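Local coordinates for putative capsular polysaccharide biosynthesis protein (Streptococcus pneumoniae serotype 4, PDB 6EWJ) that probably acts as a pyridoxal phosphate-dependent sugar aminotransferase in the biosynthesis of pneumococcal teichoic acid, at residues D18-E23 with V276-R280; K41-L45 with S272-V276; V59-S63 with K263-T267; R288-V292 with E315-Y321. All coordinates share one frame; numbering follows the deposited sequence.

Contact 1 of 4, residues D18-E23 with V276-R280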
# COMPACT_ATOMS: atom_id res chain seq x y z
N ASP A 18 0.98 -3.18 -22.39
CA ASP A 18 1.99 -3.37 -23.43
C ASP A 18 3.28 -3.81 -22.75
O ASP A 18 4.08 -2.98 -22.31
CB ASP A 18 2.20 -2.06 -24.20
CG ASP A 18 3.03 -2.25 -25.49
OD1 ASP A 18 3.86 -3.21 -25.55
OD2 ASP A 18 2.85 -1.43 -26.42
N ILE A 19 3.42 -5.12 -22.58
CA ILE A 19 4.57 -5.71 -21.90
C ILE A 19 5.29 -6.57 -22.92
O ILE A 19 4.66 -7.37 -23.61
CB ILE A 19 4.12 -6.60 -20.71
CG1 ILE A 19 3.17 -5.85 -19.75
CG2 ILE A 19 5.33 -7.17 -19.98
CD1 ILE A 19 3.76 -4.62 -19.07
N THR A 20 6.62 -6.43 -22.99
CA THR A 20 7.44 -7.20 -23.93
C THR A 20 8.38 -8.11 -23.15
O THR A 20 8.47 -8.04 -21.91
CB THR A 20 8.29 -6.28 -24.83
OG1 THR A 20 9.27 -5.59 -24.04
CG2 THR A 20 7.42 -5.28 -25.59
N GLU A 21 9.13 -8.93 -23.87
CA GLU A 21 10.13 -9.79 -23.22
C GLU A 21 11.19 -9.04 -22.37
O GLU A 21 11.74 -9.63 -21.45
CB GLU A 21 10.81 -10.72 -24.25
CG GLU A 21 9.87 -11.78 -24.84
CD GLU A 21 9.32 -12.77 -23.83
OE1 GLU A 21 10.06 -13.17 -22.89
OE2 GLU A 21 8.12 -13.11 -23.94
N ALA A 22 11.50 -7.79 -22.71
CA ALA A 22 12.48 -7.01 -21.95
C ALA A 22 12.00 -6.80 -20.51
O ALA A 22 12.78 -6.92 -19.58
CB ALA A 22 12.80 -5.68 -22.61
N GLU A 23 10.73 -6.47 -20.33
CA GLU A 23 10.15 -6.35 -19.00
C GLU A 23 10.28 -7.67 -18.26
O GLU A 23 10.66 -7.70 -17.10
CB GLU A 23 8.67 -5.96 -19.03
CG GLU A 23 8.40 -4.46 -19.27
CD GLU A 23 8.35 -4.06 -20.75
OE1 GLU A 23 8.58 -4.93 -21.62
OE2 GLU A 23 8.03 -2.89 -21.03
N VAL A 276 12.42 -0.61 -17.68
CA VAL A 276 12.28 -1.01 -19.08
C VAL A 276 11.23 -0.12 -19.78
O VAL A 276 11.47 0.36 -20.89
CB VAL A 276 11.91 -2.51 -19.21
CG1 VAL A 276 11.56 -2.87 -20.65
CG2 VAL A 276 13.10 -3.35 -18.77
N GLN A 277 10.10 0.11 -19.10
CA GLN A 277 9.06 1.01 -19.60
C GLN A 277 9.65 2.40 -19.90
O GLN A 277 9.33 3.04 -20.94
CB GLN A 277 7.91 1.12 -18.60
CG GLN A 277 7.06 -0.14 -18.51
CD GLN A 277 5.88 -0.15 -19.47
OE1 GLN A 277 5.00 0.70 -19.38
NE2 GLN A 277 5.85 -1.11 -20.36
N LEU A 278 10.54 2.86 -19.00
CA LEU A 278 11.15 4.16 -19.15
C LEU A 278 12.09 4.19 -20.38
O LEU A 278 12.04 5.15 -21.12
CB LEU A 278 11.84 4.62 -17.86
CG LEU A 278 12.25 6.10 -17.90
CD1 LEU A 278 11.06 7.05 -18.03
CD2 LEU A 278 13.05 6.41 -16.64
N ASP A 279 12.83 3.12 -20.65
CA ASP A 279 13.63 3.00 -21.91
C ASP A 279 12.72 3.05 -23.13
O ASP A 279 12.97 3.75 -24.11
CB ASP A 279 14.37 1.67 -21.97
CG ASP A 279 15.46 1.55 -20.95
OD1 ASP A 279 15.82 2.55 -20.30
OD2 ASP A 279 15.95 0.44 -20.78
N ARG A 280 11.62 2.30 -23.03
CA ARG A 280 10.61 2.23 -24.09
C ARG A 280 9.77 3.49 -24.27
O ARG A 280 9.14 3.63 -25.31
CB ARG A 280 9.67 1.03 -23.83
CG ARG A 280 10.39 -0.30 -23.99
CD ARG A 280 9.45 -1.44 -23.71
NE ARG A 280 8.49 -1.51 -24.79
CZ ARG A 280 7.24 -1.94 -24.70
NH1 ARG A 280 6.71 -2.35 -23.54
NH2 ARG A 280 6.49 -1.95 -25.80

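Contact 2 of 4, residues K41-L45 with S272-V276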
# COMPACT_ATOMS: atom_id res chain seq x y z
N LYS A 41 17.05 -1.38 -7.64
CA LYS A 41 16.27 -1.03 -8.83
C LYS A 41 15.26 0.08 -8.57
O LYS A 41 15.07 0.96 -9.41
CB LYS A 41 15.59 -2.26 -9.46
CG LYS A 41 16.60 -3.28 -10.00
CD LYS A 41 15.94 -4.17 -11.03
CE LYS A 41 16.68 -5.45 -11.41
NZ LYS A 41 18.13 -5.25 -11.43
N THR A 42 14.62 0.05 -7.40
CA THR A 42 13.71 1.14 -7.01
C THR A 42 14.45 2.51 -6.91
O THR A 42 13.99 3.48 -7.45
CB THR A 42 12.87 0.80 -5.75
OG1 THR A 42 12.04 -0.32 -6.05
CG2 THR A 42 11.98 1.96 -5.33
N LYS A 43 15.63 2.51 -6.30
CA LYS A 43 16.45 3.72 -6.20
C LYS A 43 16.89 4.18 -7.60
O LYS A 43 16.82 5.35 -7.91
CB LYS A 43 17.65 3.54 -5.24
CG LYS A 43 17.29 3.00 -3.84
CD LYS A 43 16.00 3.58 -3.25
CE LYS A 43 15.78 3.17 -1.80
NZ LYS A 43 14.45 3.54 -1.22
N GLU A 44 17.25 3.25 -8.47
CA GLU A 44 17.68 3.61 -9.84
C GLU A 44 16.47 4.15 -10.61
O GLU A 44 16.62 5.12 -11.33
CB GLU A 44 18.30 2.40 -10.56
CG GLU A 44 18.78 2.61 -11.99
CD GLU A 44 19.97 3.56 -12.15
OE1 GLU A 44 20.53 4.07 -11.15
OE2 GLU A 44 20.34 3.85 -13.31
N LEU A 45 15.28 3.58 -10.39
CA LEU A 45 14.08 4.10 -11.08
C LEU A 45 13.74 5.54 -10.67
O LEU A 45 13.46 6.38 -11.51
CB LEU A 45 12.86 3.19 -10.92
CG LEU A 45 11.58 3.71 -11.63
CD1 LEU A 45 11.73 3.86 -13.15
CD2 LEU A 45 10.41 2.82 -11.28
N SER A 272 11.48 -2.91 -11.75
CA SER A 272 12.04 -3.61 -12.93
C SER A 272 11.19 -3.28 -14.17
O SER A 272 11.73 -2.91 -15.22
CB SER A 272 12.14 -5.11 -12.70
OG SER A 272 13.25 -5.44 -11.88
N LEU A 273 9.88 -3.40 -14.04
CA LEU A 273 8.97 -3.04 -15.10
C LEU A 273 9.16 -1.59 -15.49
O LEU A 273 9.24 -1.28 -16.68
CB LEU A 273 7.52 -3.31 -14.67
CG LEU A 273 7.09 -4.76 -14.39
CD1 LEU A 273 5.64 -4.74 -13.85
CD2 LEU A 273 7.19 -5.60 -15.62
N GLY A 274 9.27 -0.73 -14.49
CA GLY A 274 9.44 0.68 -14.68
C GLY A 274 10.68 1.06 -15.43
O GLY A 274 10.64 1.91 -16.30
N LEU A 275 11.80 0.41 -15.15
CA LEU A 275 13.07 0.76 -15.80
C LEU A 275 13.00 0.53 -17.31
O LEU A 275 13.52 1.34 -18.11
CB LEU A 275 14.22 -0.05 -15.21
CG LEU A 275 14.63 0.27 -13.78
CD1 LEU A 275 15.60 -0.78 -13.24
CD2 LEU A 275 15.25 1.65 -13.65
N VAL A 276 12.42 -0.61 -17.68
CA VAL A 276 12.28 -1.01 -19.08
C VAL A 276 11.23 -0.12 -19.78
O VAL A 276 11.47 0.36 -20.89
CB VAL A 276 11.91 -2.51 -19.21
CG1 VAL A 276 11.56 -2.87 -20.65
CG2 VAL A 276 13.10 -3.35 -18.77

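Contact 3 of 4, residues V59-S63 with K263-T267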
# COMPACT_ATOMS: atom_id res chain seq x y z
N VAL A 59 10.12 9.78 -5.26
CA VAL A 59 9.78 8.73 -4.27
C VAL A 59 8.81 7.79 -4.95
O VAL A 59 7.70 8.19 -5.30
CB VAL A 59 9.13 9.31 -3.02
CG1 VAL A 59 8.80 8.18 -2.02
CG2 VAL A 59 10.03 10.34 -2.39
N CYS A 60 9.29 6.60 -5.25
CA CYS A 60 8.49 5.62 -5.97
C CYS A 60 7.71 4.84 -4.92
O CYS A 60 8.26 4.46 -3.87
CB CYS A 60 9.35 4.66 -6.75
SG CYS A 60 9.81 5.30 -8.36
N LEU A 61 6.41 4.69 -5.18
CA LEU A 61 5.49 4.09 -4.21
C LEU A 61 4.54 3.12 -4.92
O LEU A 61 4.63 2.90 -6.16
CB LEU A 61 4.72 5.21 -3.52
CG LEU A 61 5.48 6.32 -2.77
CD1 LEU A 61 4.58 7.50 -2.47
CD2 LEU A 61 6.07 5.78 -1.52
N ASN A 62 3.60 2.54 -4.18
CA ASN A 62 2.75 1.48 -4.77
C ASN A 62 1.49 1.90 -5.51
O ASN A 62 0.83 1.05 -6.10
CB ASN A 62 2.40 0.38 -3.72
CG ASN A 62 1.40 0.84 -2.66
OD1 ASN A 62 0.76 1.91 -2.77
ND2 ASN A 62 1.28 0.05 -1.60
N SER A 63 1.20 3.20 -5.51
CA SER A 63 0.09 3.78 -6.25
C SER A 63 0.24 5.29 -6.27
O SER A 63 0.99 5.86 -5.43
CB SER A 63 -1.31 3.43 -5.67
OG SER A 63 -1.59 4.14 -4.48
N LYS A 263 2.43 1.93 4.70
CA LYS A 263 3.08 0.79 4.11
C LYS A 263 2.72 0.88 2.65
O LYS A 263 1.75 0.28 2.19
CB LYS A 263 2.57 -0.50 4.81
CG LYS A 263 3.15 -1.78 4.30
CD LYS A 263 4.68 -1.76 4.24
CE LYS A 263 5.25 -3.08 3.73
NZ LYS A 263 6.65 -2.98 3.26
N CYS A 264 3.52 1.66 1.89
CA CYS A 264 3.26 1.82 0.49
C CYS A 264 4.47 1.98 -0.38
O CYS A 264 4.40 2.59 -1.44
CB CYS A 264 2.30 3.00 0.28
SG CYS A 264 2.83 4.53 1.05
N ASN A 265 5.54 1.31 -0.00
CA ASN A 265 6.79 1.23 -0.78
C ASN A 265 6.63 0.43 -2.06
O ASN A 265 5.68 -0.37 -2.19
CB ASN A 265 7.91 0.61 0.07
CG ASN A 265 7.55 -0.76 0.59
OD1 ASN A 265 6.51 -0.93 1.27
ND2 ASN A 265 8.37 -1.75 0.32
N MET A 266 7.48 0.75 -3.04
CA MET A 266 7.60 0.04 -4.33
C MET A 266 8.61 -1.08 -4.27
O MET A 266 9.73 -0.89 -3.72
CB MET A 266 7.99 1.01 -5.47
CG MET A 266 7.99 0.30 -6.80
SD MET A 266 8.52 1.25 -8.22
CE MET A 266 6.94 2.09 -8.49
N THR A 267 8.24 -2.24 -4.80
CA THR A 267 9.15 -3.36 -4.84
C THR A 267 10.06 -3.23 -6.09
O THR A 267 9.68 -2.61 -7.09
CB THR A 267 8.43 -4.70 -4.95
OG1 THR A 267 7.68 -4.74 -6.17
CG2 THR A 267 7.49 -4.98 -3.78
O HOH W 1 9.60 2.82 -2.38
O HOH W 2 3.59 -2.00 -1.61

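Contact 4 of 4, residues R288-V292 with E315-Y321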
# COMPACT_ATOMS: atom_id res chain seq x y z
N ARG A 288 1.60 6.86 -29.57
CA ARG A 288 0.35 7.51 -29.11
C ARG A 288 0.06 8.81 -29.90
O ARG A 288 -1.10 9.12 -30.24
CB ARG A 288 0.40 7.81 -27.62
CG ARG A 288 0.40 6.55 -26.80
CD ARG A 288 0.51 6.79 -25.30
NE ARG A 288 0.12 5.57 -24.58
CZ ARG A 288 -1.11 5.28 -24.13
NH1 ARG A 288 -2.14 6.12 -24.26
NH2 ARG A 288 -1.31 4.13 -23.51
N LYS A 289 1.12 9.55 -30.19
CA LYS A 289 1.02 10.74 -31.03
C LYS A 289 0.41 10.41 -32.40
O LYS A 289 -0.55 11.06 -32.84
CB LYS A 289 2.40 11.40 -31.18
CG LYS A 289 2.34 12.66 -32.02
CD LYS A 289 3.73 13.18 -32.38
CE LYS A 289 3.76 14.72 -32.28
NZ LYS A 289 5.17 15.26 -32.24
N ASP A 290 0.98 9.40 -33.05
CA ASP A 290 0.50 8.94 -34.36
C ASP A 290 -0.96 8.49 -34.34
O ASP A 290 -1.68 8.74 -35.31
CB ASP A 290 1.36 7.79 -34.87
CG ASP A 290 2.82 8.18 -35.13
OD1 ASP A 290 3.19 9.38 -35.08
OD2 ASP A 290 3.61 7.24 -35.33
N ILE A 291 -1.38 7.79 -33.28
CA ILE A 291 -2.79 7.39 -33.15
C ILE A 291 -3.66 8.63 -32.97
O ILE A 291 -4.70 8.72 -33.59
CB ILE A 291 -3.03 6.41 -31.98
CG1 ILE A 291 -2.36 5.06 -32.30
CG2 ILE A 291 -4.53 6.18 -31.73
CD1 ILE A 291 -2.08 4.23 -31.09
N VAL A 292 -3.24 9.57 -32.12
CA VAL A 292 -4.04 10.76 -31.86
C VAL A 292 -4.19 11.60 -33.12
O VAL A 292 -5.29 12.03 -33.45
CB VAL A 292 -3.51 11.60 -30.67
CG1 VAL A 292 -4.14 12.98 -30.63
CG2 VAL A 292 -3.83 10.89 -29.35
N GLU A 315 2.11 20.01 -24.76
CA GLU A 315 2.24 18.76 -25.50
C GLU A 315 1.86 17.63 -24.53
O GLU A 315 2.62 17.26 -23.61
CB GLU A 315 3.68 18.56 -26.01
CG GLU A 315 3.99 17.21 -26.69
CD GLU A 315 3.60 17.11 -28.14
OE1 GLU A 315 2.98 18.02 -28.70
OE2 GLU A 315 3.89 16.07 -28.75
N SER A 316 0.68 17.06 -24.77
CA SER A 316 0.16 15.98 -23.92
C SER A 316 0.88 14.68 -24.15
O SER A 316 1.32 14.41 -25.24
CB SER A 316 -1.36 15.79 -24.20
OG SER A 316 -1.89 14.66 -23.49
N SER A 317 1.00 13.88 -23.08
CA SER A 317 1.47 12.47 -23.18
C SER A 317 0.49 11.55 -23.89
O SER A 317 0.83 10.43 -24.19
CB SER A 317 1.81 11.90 -21.79
OG SER A 317 0.70 12.05 -20.91
N ARG A 318 -0.74 12.03 -24.12
CA ARG A 318 -1.76 11.36 -24.93
C ARG A 318 -2.18 10.05 -24.29
O ARG A 318 -2.01 8.95 -24.87
CB ARG A 318 -1.30 11.18 -26.36
CG ARG A 318 -1.08 12.53 -27.07
CD ARG A 318 -0.47 12.37 -28.43
NE ARG A 318 -0.29 13.65 -29.12
CZ ARG A 318 0.74 14.49 -28.97
NH1 ARG A 318 1.73 14.21 -28.10
NH2 ARG A 318 0.76 15.61 -29.68
N HIS A 319 -2.64 10.19 -23.05
CA HIS A 319 -3.10 9.01 -22.24
C HIS A 319 -4.55 8.56 -22.52
O HIS A 319 -4.80 7.38 -22.71
CB HIS A 319 -2.95 9.32 -20.75
CG HIS A 319 -3.51 8.25 -19.90
ND1 HIS A 319 -3.16 6.92 -20.05
CD2 HIS A 319 -4.52 8.27 -19.01
CE1 HIS A 319 -3.90 6.19 -19.25
NE2 HIS A 319 -4.72 6.98 -18.60
N LEU A 320 -5.46 9.52 -22.62
CA LEU A 320 -6.86 9.23 -23.02
C LEU A 320 -7.31 10.04 -24.22
O LEU A 320 -7.00 11.26 -24.32
CB LEU A 320 -7.80 9.57 -21.88
CG LEU A 320 -7.59 8.76 -20.58
CD1 LEU A 320 -8.46 9.38 -19.51
CD2 LEU A 320 -7.89 7.28 -20.76
N TYR A 321 -8.05 9.39 -25.12
CA TYR A 321 -8.70 10.10 -26.18
C TYR A 321 -10.14 10.44 -25.79
O TYR A 321 -11.12 9.78 -26.16
CB TYR A 321 -8.64 9.33 -27.49
CG TYR A 321 -8.85 10.24 -28.68
CD1 TYR A 321 -7.83 11.09 -29.09
CD2 TYR A 321 -10.06 10.27 -29.36
CE1 TYR A 321 -8.02 11.94 -30.17
CE2 TYR A 321 -10.26 11.10 -30.48
CZ TYR A 321 -9.24 11.94 -30.85
OH TYR A 321 -9.43 12.74 -31.92

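Contact 1 of 4, residues D18-E23 with V276-R280
Asp18 is gripped end-on by Arg280, one guanidinium nitrogen to the carboxylate and one to the backbone carbonyl. The salt bridge from Arg280 NH2 to Asp18 OD1 (2.9 Å) is nearly straight and lies in the guanidinium plane, yet reaches the carboxylate from above its own plane; Arg280 NH1 meets Asp18 O at 3.0 Å, and Gln277 NE2 adds a weak bond to the same carbonyl. Asp18 OD2 turns to Thr387. Ile19 packs on Leu31 of the second subunit. Thr20, its CG2 anti to the carbonyl carbon (OG1 at chi1 67°), lays that methyl over the centre of one guanidinium face, 3.5 Å from Arg280 CZ. It is also the N-cap of helix 21-31 and forms a capping box with Glu23, whose OE1 accepts from Thr20 OG1 (2.6 Å) and Thr20 N (2.8 Å). Ala22 CB packs against Val276 CG1 at 3.6 Å. Glu23, bent at chi2 (86°), divides its oxygens: OE1 serves the cap, while OE2 takes Arg280 NH1 on its syn side and Gln277 NE2 on its anti side, each at 2.9 Å and both tilted out of the carboxylate plane toward the same face. Four donors round this buried carboxylate would probably stabilise its charge. Helix 21-31 is thereby clamped by its first turn to helix 268-299, which is tied to helix 40-53 by an Asp279-Arg48 salt bridge.

Contact 2 of 4, residues K41-L45 with S272-V276
Glu44 touches Leu275 through its CG methylene alone, 4.0 Å from Leu275 CD2; its carboxylate, the one flat side-chain group in the two segments, offers neither face nor edge to the contact and pairs with Arg47 instead. The meeting is therefore one of aliphatic chains between two helices whose axes approach to 9.2 Å at 35°, running in roughly the same direction. Leu275 is the main apolar residue of the contact, its end reaching toward helix 40-53. Its side chain leaves the helix with CG beside the backbone N (chi1 -69°) and forks at its end: CD2 presses on the backbone of the opposing helix, 3.7 Å from Leu45 CA, while CD1 rests beside Lys41 CB at 4.1 Å. Leu45 reaches across to Gly274. Its two delta methyls lie against bare main chain there, with Leu45 CD1 3.8 Å from Gly274 C and CD2 4.1 Å from Gly274 CA; with no side chain on Gly274, this leucine can settle directly on the helix. Lys41 crosses the Leu275 side chain at about a right angle and brings its CD within 3.1 Å of Ser272 OG, a close carbon-oxygen approach. The polar ends of both look elsewhere: Lys41 NZ forms a salt bridge with Asp29, and Ser272 OG is hydrogen-bonded to Thr30 OG1 and Glu26 O of helix 21-31 and to Asp268 O. Three helices thus pack together here, helix 40-53 and helix 21-31 both packed against helix 268-299, while Leu45 also touches Met266 in the loop leading into that long helix.

Contact 3 of 4, residues V59-S63 with K263-T267
Cys264 O accepts the backbone N-H of Asn62 at 2.9 Å, a bent bond whose donor is tilted 32° from the carbonyl plane. It ties the loop before helix 268-299 to the end of strand 58-61, the outermost strand, within this chain, of the mixed seven-stranded sheet of the type I pyridoxal phosphate enzyme fold. Two waters extend the tie. One donates to Cys60 O (2.6 Å) and accepts from Met266 N; the other donates to Asn265 O and accepts from Asn62 ND2 (3.1 Å). Asn62 turns its CG between its backbone N and carbonyl carbon (chi1 72°), which sets the amide against Cys264, ND2 lying 3.4 Å from Cys264 CA. Asn62 also packs on Asn62 of the second subunit, and Lys263 forms a salt bridge with Glu211 of that subunit, so the contact borders the dimer interface. Ser63 next caps helix 64-74, whose first residues, Ala64 and Thr65, bind pyridoxal phosphate when it is present; this is the cofactor-free form. Met266 extends toward Cys60 and turns only at its last bond (chi3 -81°): its SD lies 3.8 Å from Cys60 CB, and its terminal CE comes within 3.4 Å of Leu61 O.

Contact 4 of 4, residues R288-V292 with E315-Y321
Arg288 supplies the hydrogen bonds across this contact. Its chain, extended from CG to NE, carries NH1 to Arg318 O at 2.9 Å, in the carbonyl plane and on a lone pair, with an N-H...O angle of 157°; a second, weak bond from Arg288 NH1 goes to His319 O. One nitrogen thus serves two successive carbonyls, the second only weakly.

The ionic part centres on Glu315. Arg318 NH1 pairs with Glu315 OE2 at 2.9 Å, approaching from above the carboxylate plane, and Lys289 NZ stands 3.8 Å from the same Glu315 OE2, a long salt bridge. The carboxylate lies between the two cations and probably offsets their repulsion.

Apolar contact runs along the Arg318 side chain. Lys289 CG sits over the centre of one face of the Arg318 guanidinium, 3.9 Å from CZ, and Arg318 CD comes to 3.4 Å from Lys289 CA. Val292 CG2 rests 3.8 Å from Arg318 CD and 4.0 Å from Tyr321 CD1, touching both. Arg318 takes a left-handed backbone conformation (phi 65°), and Ser316 OG accepts from Arg318 N, an ST turn, consistent with holding the bend from which Arg318 points to the helix.

The next residue, His319, faces away, its ring meeting that of His179, a pyridoxal phosphate-binding residue, and its ND1 bonding to Asn206. The loop thus lies between helix 268-299 and the cofactor site, and Tyr321 bonds through its OH to Asp296 of that helix and through its backbone to Leu383 of strand 380-383.

Three of the four contacts sit on the long helix 268-299: contact 2 near its start, contact 1 one turn on and contact 4 further along, while contact 3 joins the loop leading into it to strand 58-61. Contacts 1 and 2 share Val276, their centres about 11 Å apart, and pack the successive helices 21-31 and 40-53 onto the long helix. Contact 3 touches contact 2 through Leu45 and Met266 and is nested in the chain loop closed by contacts 1 and 2. Contact 4 opens later, its centre about 27 Å from that of contact 3. The helix thus joins the dimer-facing region beside contacts 1 and 3 to a loop bordering the cofactor site.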